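Local coordinates for periplasmic binding protein (Roseiflexus sp. RS-1, PDB 5GJ3), which binds heme, two molecules at once in this crystal form, and probably delivers it to a membrane transporter for bacterial heme uptake, at residues A93-P96 / Q102-I105; K207-V212 / D216-I221; L54-I59 / L79-A84; I18-G23 / E40-L45. All blocks are in the same frame, centred on the assembly; numbering follows the deposited sequence.

Contact 1: residues A93-P96 / Q102-I105; sequences ADPP and QQKI. With ZN (zinc ion), chain D.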
loop_
_atom_site.group_PDB
_atom_site.type_symbol
_atom_site.label_atom_id
_atom_site.label_comp_id
_atom_site.label_asym_id
_atom_site.label_seq_id
_atom_site.Cartn_x
_atom_site.Cartn_y
_atom_site.Cartn_z
ATOM N N ALA A 93 9.890 -1.683 11.452
ATOM C CA ALA A 93 9.349 -2.858 10.725
ATOM C C ALA A 93 8.135 -2.450 9.919
ATOM O O ALA A 93 7.431 -1.481 10.262
ATOM C CB ALA A 93 8.972 -3.982 11.703
ATOM N N ASP A 94 7.847 -3.200 8.866
ATOM C CA ASP A 94 6.578 -2.994 8.132
ATOM C C ASP A 94 6.003 -4.341 7.696
ATOM O O ASP A 94 6.011 -4.617 6.500
ATOM C CB ASP A 94 6.836 -2.116 6.893
ATOM C CG ASP A 94 5.537 -1.653 6.192
ATOM O OD1 ASP A 94 4.391 -1.809 6.736
ATOM O OD2 ASP A 94 5.696 -1.116 5.076
ATOM N N PRO A 95 5.558 -5.188 8.652
ATOM C CA PRO A 95 5.000 -6.518 8.387
ATOM C C PRO A 95 3.676 -6.436 7.560
ATOM O O PRO A 95 2.987 -5.408 7.591
ATOM C CB PRO A 95 4.727 -7.052 9.802
ATOM C CG PRO A 95 4.415 -5.795 10.599
ATOM C CD PRO A 95 5.500 -4.871 10.089
ATOM N N PRO A 96 3.329 -7.508 6.822
ATOM C CA PRO A 96 2.006 -7.637 6.172
ATOM C C PRO A 96 0.931 -8.010 7.213
ATOM O O PRO A 96 0.548 -9.167 7.330
ATOM C CB PRO A 96 2.244 -8.766 5.160
ATOM C CG PRO A 96 3.291 -9.624 5.831
ATOM C CD PRO A 96 4.220 -8.641 6.496
ATOM N N GLN A 102 -0.801 1.050 13.010
ATOM C CA GLN A 102 -0.593 1.535 14.395
ATOM C C GLN A 102 0.916 1.553 14.812
ATOM O O GLN A 102 1.418 2.488 15.447
ATOM C CB GLN A 102 -1.480 0.683 15.318
ATOM C CG GLN A 102 -1.051 0.491 16.756
ATOM C CD GLN A 102 0.097 -0.505 16.998
ATOM O OE1 GLN A 102 1.069 -0.161 17.684
ATOM N NE2 GLN A 102 -0.016 -1.738 16.462
ATOM N N GLN A 103 1.622 0.485 14.477
ATOM C CA GLN A 103 3.041 0.415 14.791
ATOM C C GLN A 103 3.840 1.524 14.078
ATOM O O GLN A 103 4.672 2.177 14.689
ATOM C CB GLN A 103 3.527 -0.963 14.373
ATOM C CG GLN A 103 4.800 -1.449 14.988
ATOM C CD GLN A 103 5.046 -2.853 14.464
ATOM O OE1 GLN A 103 6.026 -3.107 13.764
ATOM N NE2 GLN A 103 4.075 -3.746 14.700
ATOM N N LYS A 104 3.577 1.753 12.792
ATOM C CA LYS A 104 4.324 2.783 12.055
ATOM C C LYS A 104 3.975 4.188 12.548
ATOM O O LYS A 104 4.857 5.110 12.606
ATOM C CB LYS A 104 4.087 2.655 10.540
ATOM C CG LYS A 104 4.774 1.405 9.949
ATOM C CD LYS A 104 4.565 1.306 8.422
ATOM C CE LYS A 104 3.165 0.993 8.002
ATOM N NZ LYS A 104 3.006 0.730 6.504
ATOM N N ILE A 105 2.697 4.353 12.901
ATOM C CA ILE A 105 2.244 5.658 13.429
ATOM C C ILE A 105 2.951 5.988 14.739
ATOM O O ILE A 105 3.486 7.101 14.876
ATOM C CB ILE A 105 0.705 5.738 13.572
ATOM C CG1 ILE A 105 0.053 5.823 12.176
ATOM C CG2 ILE A 105 0.284 6.945 14.432
ATOM C CD1 ILE A 105 -1.393 5.376 12.214
HETATM ZN ZN ZN D . 6.341 0.702 4.387
HETATM O O HOH W 1 6.332 -0.669 12.491
HETATM O O HOH W 2 7.360 0.842 2.731
#
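Lys104 reaches from its helix to the carboxylate of Asp94, its NZ lying 2.9 Å from Asp94 OD1 in a salt bridge. The ammonium meets that oxygen from above the carboxylate plane, 45° out of it, while the other oxygen, Asp94 OD2, binds the zinc ion at 2.0 Å. A bend at chi3 (-70°) lays the end of the lysine chain over the acid, with Lys104 CE 3.3 Å from Asp94 OD1. Water 2, Asp14 and Asp70 complete the metal site; Lys104 NZ also bonds Asp14 and the carbonyl of Gly245, so one cation serves two zinc ligands. An alanine in place of Lys104 is likely to leave both Asp94 and Asp14 without this charged mate and their carboxylates less firmly oriented at the metal. Gln103, one residue earlier, meets Ala93: its extended chain brings OE1 to 3.7 Å from Ala93 CB. Water 1 bridges the two residues, donating to Ala93 O at 2.6 Å and to Gln103 OE1 at 2.8 Å. The contact thus ties the loop following strand 89-92, an outermost strand of the parallel four-stranded sheet, back onto helix 100-111, whose Ile105 packs against helix 115-136.

Contact 2: residues K207-V212 / D216-I221; sequences KGLESV and DGLLKI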
loop_
_atom_site.group_PDB
_atom_site.type_symbol
_atom_site.label_atom_id
_atom_site.label_comp_id
_atom_site.label_asym_id
_atom_site.label_seq_id
_atom_site.Cartn_x
_atom_site.Cartn_y
_atom_site.Cartn_z
ATOM N N LYS A 207 -2.689 2.614 -11.890
ATOM C CA LYS A 207 -1.655 2.711 -12.955
ATOM C C LYS A 207 -1.596 1.455 -13.798
ATOM O O LYS A 207 -1.454 1.526 -15.025
ATOM C CB LYS A 207 -0.251 2.994 -12.407
ATOM C CG LYS A 207 -0.096 4.338 -11.714
ATOM C CD LYS A 207 1.145 5.084 -12.216
ATOM C CE LYS A 207 1.647 6.133 -11.230
ATOM N NZ LYS A 207 0.542 6.871 -10.548
ATOM N N GLY A 208 -1.690 0.301 -13.138
ATOM C CA GLY A 208 -1.716 -0.985 -13.830
ATOM C C GLY A 208 -2.830 -1.076 -14.843
ATOM O O GLY A 208 -2.601 -1.480 -15.975
ATOM N N LEU A 209 -4.047 -0.750 -14.430
ATOM C CA LEU A 209 -5.175 -0.747 -15.335
ATOM C C LEU A 209 -4.974 0.221 -16.511
ATOM O O LEU A 209 -5.283 -0.120 -17.654
ATOM C CB LEU A 209 -6.483 -0.437 -14.599
ATOM C CG LEU A 209 -7.747 -0.466 -15.463
ATOM C CD1 LEU A 209 -7.961 -1.887 -16.014
ATOM C CD2 LEU A 209 -8.955 0.078 -14.695
ATOM N N GLU A 210 -4.468 1.426 -16.234
ATOM C CA GLU A 210 -4.108 2.331 -17.322
ATOM C C GLU A 210 -3.043 1.715 -18.269
ATOM O O GLU A 210 -3.206 1.758 -19.487
ATOM C CB GLU A 210 -3.684 3.708 -16.793
ATOM C CG GLU A 210 -4.095 4.820 -17.747
ATOM C CD GLU A 210 -3.303 6.117 -17.558
ATOM O OE1 GLU A 210 -2.678 6.317 -16.482
ATOM O OE2 GLU A 210 -3.315 6.941 -18.508
ATOM N N SER A 211 -1.982 1.128 -17.716
ATOM C CA SER A 211 -0.939 0.500 -18.533
ATOM C C SER A 211 -1.391 -0.650 -19.474
ATOM O O SER A 211 -0.623 -1.044 -20.332
ATOM C CB SER A 211 0.149 -0.059 -17.650
ATOM O OG SER A 211 -0.278 -1.318 -17.205
ATOM N N VAL A 212 -2.581 -1.244 -19.278
ATOM C CA VAL A 212 -3.072 -2.261 -20.230
ATOM C C VAL A 212 -4.183 -1.727 -21.126
ATOM O O VAL A 212 -4.820 -2.494 -21.820
ATOM C CB VAL A 212 -3.523 -3.610 -19.533
ATOM C CG1 VAL A 212 -2.349 -4.282 -18.844
ATOM C CG2 VAL A 212 -4.695 -3.400 -18.571
ATOM N N ASP A 216 -11.314 -2.299 -21.063
ATOM C CA ASP A 216 -11.304 -2.879 -22.410
ATOM C C ASP A 216 -9.999 -3.618 -22.719
ATOM O O ASP A 216 -10.042 -4.783 -23.131
ATOM C CB ASP A 216 -11.652 -1.838 -23.478
ATOM C CG ASP A 216 -13.132 -1.433 -23.439
ATOM O OD1 ASP A 216 -13.962 -2.139 -22.815
ATOM O OD2 ASP A 216 -13.476 -0.407 -24.058
ATOM N N GLY A 217 -8.848 -3.011 -22.452
ATOM C CA GLY A 217 -7.587 -3.751 -22.631
ATOM C C GLY A 217 -7.415 -4.931 -21.668
ATOM O O GLY A 217 -7.002 -6.023 -22.062
ATOM N N LEU A 218 -7.726 -4.730 -20.387
ATOM C CA LEU A 218 -7.531 -5.806 -19.390
ATOM C C LEU A 218 -8.257 -7.096 -19.824
ATOM O O LEU A 218 -7.722 -8.196 -19.758
ATOM C CB LEU A 218 -8.052 -5.344 -17.996
ATOM C CG LEU A 218 -8.088 -6.380 -16.849
ATOM C CD1 LEU A 218 -6.659 -6.688 -16.462
ATOM C CD2 LEU A 218 -8.847 -5.882 -15.621
ATOM N N LEU A 219 -9.486 -6.939 -20.277
ATOM C CA LEU A 219 -10.304 -8.090 -20.645
ATOM C C LEU A 219 -9.919 -8.719 -21.983
ATOM O O LEU A 219 -10.504 -9.745 -22.369
ATOM C CB LEU A 219 -11.797 -7.729 -20.617
ATOM C CG LEU A 219 -12.178 -7.331 -19.186
ATOM C CD1 LEU A 219 -13.665 -7.062 -19.071
ATOM C CD2 LEU A 219 -11.713 -8.413 -18.205
ATOM N N LYS A 220 -8.937 -8.126 -22.676
ATOM C CA LYS A 220 -8.334 -8.739 -23.858
ATOM C C LYS A 220 -7.209 -9.693 -23.459
ATOM O O LYS A 220 -6.711 -10.452 -24.280
ATOM C CB LYS A 220 -7.821 -7.668 -24.835
ATOM C CG LYS A 220 -8.916 -6.958 -25.624
ATOM C CD LYS A 220 -8.341 -5.879 -26.537
ATOM C CE LYS A 220 -7.177 -6.406 -27.364
ATOM N NZ LYS A 220 -6.738 -5.440 -28.414
ATOM N N ILE A 221 -6.795 -9.650 -22.194
ATOM C CA ILE A 221 -5.793 -10.596 -21.678
ATOM C C ILE A 221 -6.437 -11.996 -21.631
ATOM O O ILE A 221 -7.570 -12.166 -21.131
ATOM C CB ILE A 221 -5.251 -10.182 -20.289
ATOM C CG1 ILE A 221 -4.481 -8.847 -20.381
ATOM C CG2 ILE A 221 -4.372 -11.278 -19.710
ATOM C CD1 ILE A 221 -4.102 -8.253 -19.024
#
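Val212 and Gly217 bring the two backbones together where one short helix gives way to the next, their CA atoms 5.3 Å apart and Val212 O only 3.1 Å from Gly217 CA. This is a CA-H...O contact with an angle of 155° at the hydrogen, and no conventional hydrogen bond crosses between the segments. Glycine is what permits it: a CB on Gly217 would run into Val212 O.

The side chains add an apolar patch, in which Val212 carries the most. Its two methyls divide the work. CG2, set between the backbone N and the carbonyl carbon by a chi1 of -63°, rests on the start of Leu218, 3.9 Å from Leu218 CB, whereas CG1 reaches 4.3 Å from Ile221 CD1. Leu218 CB is shared, since Leu209 CD1 touches it at 4.0 Å, the two leucine side chains crossing at about a right angle. Ile221 is placed by the type I beta turn from Leu218 to Ile221, which turns the chain so that Ile221 points its side chain toward Val212. Ser211 OG donates to Gly208 O at 2.6 Å, turning back along its own segment, and also bonds Gly152 N. Asp216 forms a salt bridge with Arg233.

Together, helices 206-211 and 214-218 lie against the mixed sheet. Val212 and Leu218 both touch Leu150 of strand 144-151, while Leu209 meets Ala237 and Leu218 meets Ile235 on strand 235-238.

Contact 3: residues L54-I59 / L79-A84; sequences LSAEGI and LAQIRA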
loop_
_atom_site.group_PDB
_atom_site.type_symbol
_atom_site.label_atom_id
_atom_site.label_comp_id
_atom_site.label_asym_id
_atom_site.label_seq_id
_atom_site.Cartn_x
_atom_site.Cartn_y
_atom_site.Cartn_z
ATOM N N LEU A 54 17.648 4.114 -3.029
ATOM C CA LEU A 54 17.824 5.477 -2.552
ATOM C C LEU A 54 19.183 6.033 -2.855
ATOM O O LEU A 54 20.161 5.336 -2.729
ATOM C CB LEU A 54 17.578 5.523 -1.008
ATOM C CG LEU A 54 16.099 5.243 -0.649
ATOM C CD1 LEU A 54 16.078 4.782 0.811
ATOM C CD2 LEU A 54 15.184 6.418 -0.818
ATOM N N SER A 55 19.235 7.316 -3.217
ATOM C CA SER A 55 20.510 8.034 -3.414
ATOM C C SER A 55 21.066 8.602 -2.071
ATOM O O SER A 55 20.450 9.510 -1.484
ATOM C CB SER A 55 20.290 9.244 -4.291
ATOM O OG SER A 55 21.482 10.002 -4.363
ATOM N N ALA A 56 22.222 8.123 -1.628
ATOM C CA ALA A 56 22.879 8.684 -0.448
ATOM C C ALA A 56 23.136 10.188 -0.633
ATOM O O ALA A 56 22.814 10.992 0.258
ATOM C CB ALA A 56 24.184 7.923 -0.123
ATOM N N GLU A 57 23.701 10.572 -1.778
ATOM C CA GLU A 57 23.968 12.000 -2.062
ATOM C C GLU A 57 22.685 12.849 -2.140
ATOM O O GLU A 57 22.650 13.964 -1.633
ATOM C CB GLU A 57 24.828 12.183 -3.333
ATOM C CG GLU A 57 24.984 13.633 -3.835
ATOM C CD GLU A 57 25.751 14.570 -2.879
ATOM O OE1 GLU A 57 26.337 14.100 -1.864
ATOM O OE2 GLU A 57 25.771 15.806 -3.134
ATOM N N GLY A 58 21.631 12.312 -2.750
ATOM C CA GLY A 58 20.355 12.992 -2.789
ATOM C C GLY A 58 19.775 13.242 -1.392
ATOM O O GLY A 58 19.179 14.279 -1.143
ATOM N N ILE A 59 19.922 12.284 -0.484
ATOM C CA ILE A 59 19.471 12.492 0.889
ATOM C C ILE A 59 20.430 13.505 1.596
ATOM O O ILE A 59 19.975 14.459 2.243
ATOM C CB ILE A 59 19.483 11.146 1.698
ATOM C CG1 ILE A 59 18.429 10.165 1.180
ATOM C CG2 ILE A 59 19.252 11.385 3.197
ATOM C CD1 ILE A 59 18.789 8.697 1.457
ATOM N N LEU A 79 21.864 3.286 3.483
ATOM C CA LEU A 79 21.678 3.487 4.937
ATOM C C LEU A 79 23.036 3.645 5.639
ATOM O O LEU A 79 23.207 4.527 6.500
ATOM C CB LEU A 79 20.859 2.338 5.579
ATOM C CG LEU A 79 19.440 2.096 5.028
ATOM C CD1 LEU A 79 18.673 0.980 5.765
ATOM C CD2 LEU A 79 18.649 3.377 4.959
ATOM N N ALA A 80 24.002 2.805 5.263
ATOM C CA ALA A 80 25.351 2.850 5.852
ATOM C C ALA A 80 26.043 4.196 5.626
ATOM O O ALA A 80 26.698 4.708 6.525
ATOM C CB ALA A 80 26.228 1.686 5.378
ATOM N N GLN A 81 25.878 4.806 4.452
ATOM C CA GLN A 81 26.458 6.130 4.250
ATOM C C GLN A 81 25.788 7.184 5.113
ATOM O O GLN A 81 26.448 8.128 5.538
ATOM C CB GLN A 81 26.273 6.569 2.803
ATOM C CG GLN A 81 27.020 5.673 1.852
ATOM C CD GLN A 81 27.723 6.496 0.825
ATOM O OE1 GLN A 81 28.798 7.022 1.091
ATOM N NE2 GLN A 81 27.128 6.626 -0.344
ATOM N N ILE A 82 24.471 7.051 5.317
ATOM C CA ILE A 82 23.750 7.967 6.234
ATOM C C ILE A 82 24.391 7.888 7.637
ATOM O O ILE A 82 24.602 8.924 8.283
ATOM C CB ILE A 82 22.201 7.684 6.343
ATOM C CG1 ILE A 82 21.468 7.674 4.998
ATOM C CG2 ILE A 82 21.475 8.670 7.292
ATOM C CD1 ILE A 82 21.984 8.697 4.032
ATOM N N ARG A 83 24.651 6.674 8.122
ATOM C CA ARG A 83 25.239 6.510 9.448
ATOM C C ARG A 83 26.636 7.118 9.502
ATOM O O ARG A 83 26.977 7.854 10.438
ATOM C CB ARG A 83 25.291 5.029 9.839
ATOM C CG ARG A 83 23.908 4.431 10.008
ATOM C CD ARG A 83 23.997 3.035 10.605
ATOM N NE ARG A 83 22.860 2.260 10.128
ATOM C CZ ARG A 83 22.897 1.376 9.128
ATOM N NH1 ARG A 83 24.042 1.052 8.505
ATOM N NH2 ARG A 83 21.772 0.802 8.785
ATOM N N ALA A 84 27.444 6.811 8.480
ATOM C CA ALA A 84 28.826 7.296 8.395
ATOM C C ALA A 84 28.902 8.823 8.312
ATOM O O ALA A 84 29.871 9.393 8.778
ATOM C CB ALA A 84 29.556 6.638 7.197
#
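Within segment 79-84, Gln81 is the first residue in sequence to touch segment 54-59, and it does so by folding over Ala56. Its chain leaves with CG anti to the carbonyl carbon (chi1 -64°) and bends at chi2, which carries the amide back across the alanine methyl. Gln81 NE2 ends 3.2 Å from Ala56 CB, a close van der Waals approach without a hydrogen bond, and Gln81 CB lies 3.8 Å from the same methyl. The CA atoms of this pair are 6.4 Å apart, so the small alanine lets the two helices draw near.

Next comes Ile82, on the buried side. Its CD1 methyl does the touching, 3.9 Å from Ile59 CG2 and 4.1 Å from Ile59 CD1, with the two isoleucines crossing roughly at right angles. At the start of the facing helix Ser55 is the N-cap, its OG accepting from Gly58 N at 2.8 Å.

The packing is mostly apolar, and Thr78 OG1 of helix 76-84 also hydrogen-bonds Leu54 O. Ile82 also touches Leu89 of strand 89-92, and Ile59 reaches Leu11 and Ile48 in nearby loops. Helix 56-60 is thereby held against helix 76-84, which leads into that outermost strand of the parallel sheet.

Contact 4: residues I18-G23 / E40-L45; sequences IIFALG and ERTKML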
loop_
_atom_site.group_PDB
_atom_site.type_symbol
_atom_site.label_atom_id
_atom_site.label_comp_id
_atom_site.label_asym_id
_atom_site.label_seq_id
_atom_site.Cartn_x
_atom_site.Cartn_y
_atom_site.Cartn_z
ATOM N N ILE A 18 2.330 9.341 6.751
ATOM C CA ILE A 18 2.058 9.337 8.165
ATOM C C ILE A 18 2.607 10.687 8.774
ATOM O O ILE A 18 1.986 11.233 9.663
ATOM C CB ILE A 18 2.754 8.139 8.874
ATOM C CG1 ILE A 18 1.991 6.823 8.607
ATOM C CG2 ILE A 18 2.844 8.420 10.379
ATOM C CD1 ILE A 18 2.804 5.596 9.006
ATOM N N ILE A 19 3.755 11.189 8.315
ATOM C CA ILE A 19 4.303 12.448 8.880
ATOM C C ILE A 19 3.277 13.568 8.612
ATOM O O ILE A 19 2.993 14.386 9.515
ATOM C CB ILE A 19 5.676 12.809 8.258
ATOM C CG1 ILE A 19 6.757 11.777 8.686
ATOM C CG2 ILE A 19 6.142 14.227 8.642
ATOM C CD1 ILE A 19 7.952 11.754 7.725
ATOM N N PHE A 20 2.772 13.610 7.365
ATOM C CA PHE A 20 1.767 14.628 6.985
ATOM C C PHE A 20 0.468 14.441 7.788
ATOM O O PHE A 20 -0.081 15.406 8.275
ATOM C CB PHE A 20 1.508 14.628 5.454
ATOM C CG PHE A 20 2.541 15.423 4.661
ATOM C CD1 PHE A 20 2.354 16.784 4.416
ATOM C CD2 PHE A 20 3.667 14.804 4.146
ATOM C CE1 PHE A 20 3.292 17.510 3.717
ATOM C CE2 PHE A 20 4.609 15.520 3.430
ATOM C CZ PHE A 20 4.429 16.887 3.224
ATOM N N ALA A 21 0.033 13.201 8.027
ATOM C CA ALA A 21 -1.186 12.953 8.817
ATOM C C ALA A 21 -1.056 13.349 10.263
ATOM O O ALA A 21 -2.077 13.650 10.961
ATOM C CB ALA A 21 -1.615 11.486 8.705
ATOM N N LEU A 22 0.183 13.359 10.763
ATOM C CA LEU A 22 0.407 13.774 12.150
ATOM C C LEU A 22 0.508 15.309 12.285
ATOM O O LEU A 22 0.637 15.843 13.399
ATOM C CB LEU A 22 1.692 13.099 12.720
ATOM C CG LEU A 22 1.614 11.616 13.055
ATOM C CD1 LEU A 22 3.006 10.972 13.246
ATOM C CD2 LEU A 22 0.729 11.358 14.284
ATOM N N GLY A 23 0.505 16.016 11.169
ATOM C CA GLY A 23 0.600 17.461 11.213
ATOM C C GLY A 23 1.995 18.065 11.025
ATOM O O GLY A 23 2.153 19.281 11.220
ATOM N N GLU A 40 -0.495 17.007 -3.590
ATOM C CA GLU A 40 -0.284 18.444 -3.824
ATOM C C GLU A 40 0.994 18.936 -3.124
ATOM O O GLU A 40 1.692 19.808 -3.647
ATOM C CB GLU A 40 -1.493 19.268 -3.387
ATOM C CG GLU A 40 -2.832 18.831 -3.989
ATOM C CD GLU A 40 -2.877 18.857 -5.515
ATOM O OE1 GLU A 40 -2.301 19.796 -6.125
ATOM O OE2 GLU A 40 -3.494 17.930 -6.104
ATOM N N ARG A 41 1.296 18.348 -1.962
ATOM C CA ARG A 41 2.456 18.747 -1.150
ATOM C C ARG A 41 3.718 18.005 -1.567
ATOM O O ARG A 41 4.745 18.638 -1.783
ATOM C CB ARG A 41 2.127 18.640 0.347
ATOM C CG ARG A 41 0.781 19.316 0.625
ATOM C CD ARG A 41 0.518 19.850 2.027
ATOM N NE ARG A 41 1.666 20.571 2.566
ATOM C CZ ARG A 41 1.831 20.864 3.852
ATOM N NH1 ARG A 41 0.906 20.517 4.736
ATOM N NH2 ARG A 41 2.934 21.486 4.260
ATOM N N THR A 42 3.645 16.678 -1.766
ATOM C CA THR A 42 4.859 15.910 -2.061
ATOM C C THR A 42 5.406 16.161 -3.469
ATOM O O THR A 42 6.612 16.016 -3.697
ATOM C CB THR A 42 4.662 14.364 -1.838
ATOM O OG1 THR A 42 3.668 13.879 -2.740
ATOM C CG2 THR A 42 4.182 14.057 -0.407
ATOM N N LYS A 43 4.548 16.569 -4.420
ATOM C CA LYS A 43 5.068 16.915 -5.769
ATOM C C LYS A 43 6.024 18.096 -5.691
ATOM O O LYS A 43 6.892 18.224 -6.507
ATOM C CB LYS A 43 3.940 17.222 -6.780
ATOM C CG LYS A 43 3.258 18.560 -6.557
ATOM C CD LYS A 43 1.968 18.685 -7.362
ATOM C CE LYS A 43 1.582 20.133 -7.541
ATOM N NZ LYS A 43 0.113 20.170 -7.787
ATOM N N MET A 44 5.884 18.939 -4.678
ATOM C CA MET A 44 6.782 20.094 -4.561
ATOM C C MET A 44 8.141 19.781 -3.923
ATOM O O MET A 44 8.954 20.676 -3.758
ATOM C CB MET A 44 6.094 21.206 -3.770
ATOM C CG MET A 44 4.712 21.571 -4.312
ATOM S SD MET A 44 4.677 22.351 -5.949
ATOM C CE MET A 44 5.731 21.410 -7.065
ATOM N N LEU A 45 8.406 18.532 -3.541
ATOM C CA LEU A 45 9.608 18.309 -2.707
ATOM C C LEU A 45 10.731 17.639 -3.462
ATOM O O LEU A 45 10.486 16.892 -4.395
ATOM C CB LEU A 45 9.227 17.524 -1.445
ATOM C CG LEU A 45 8.364 18.211 -0.396
ATOM C CD1 LEU A 45 7.829 17.196 0.602
ATOM C CD2 LEU A 45 9.140 19.288 0.330
#
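Phe20 pushes its ring edge against the flat guanidinium of Arg41. This is the main polar-aromatic meeting here: Phe20 CE1 stands 3.6 Å above the guanidinium plane, over its centre, and the two planes are 81° apart. Arg41 therefore offers its face and the phenylalanine its rim, the reverse of a cation lying on a ring. A bend at chi3 (44°) turns the guanidinium across the ring's edge, with Arg41 NE 3.7 Å from Phe20 CE1, while Arg41 CB nearer the backbone also lies 3.7 Å from that carbon.

The other apolar contacts are at CZ and CE2. Leu45 CD1 approaches near the ring plane, 4.3 Å from Phe20 CZ, and Thr42 CG2 lies 4.1 Å from Phe20 CE2. The threonine turns its methyl to the ring; its hydroxyl is used instead in a hydrogen bond with the carbonyl of Ala35.

Replacing Phe20 by an alanine would probably open a gap between the two segments and leave the guanidinium of Arg41 without the ring edge that supports it.

With no hydrogen bond between the segments, one aromatic side chain joins helix 13-21 to helix 39-42 and the type I turn from Thr42 to Leu45. Dispersion and shape probably supply most of the hold, since the cation meets the slightly positive C-H edge and not the pi face, so no cation-pi attraction is to be expected.

Contacts 1 and 4 touch directly: Ile18 CD1 packs 3.6 Å from Lys104 CB, so helix 13-21 lies against the helix that carries the lysine that bonds two of the zinc ligands. Contact 3 sits in the same part of the molecule, its nearest atoms about 9 Å from contact 4 and about 11 Å from contact 1. Contact 2 belongs to the mixed sheet across the chain's centre from contact 1, with 32 Å between their centres. Heme lies near both parts: the side chain of Asp94 in contact 1 is about 7 Å from a bound heme and that of Val212 in contact 2 about 10 Å, against about 11 Å for Thr42 and 13 Å for Ile59.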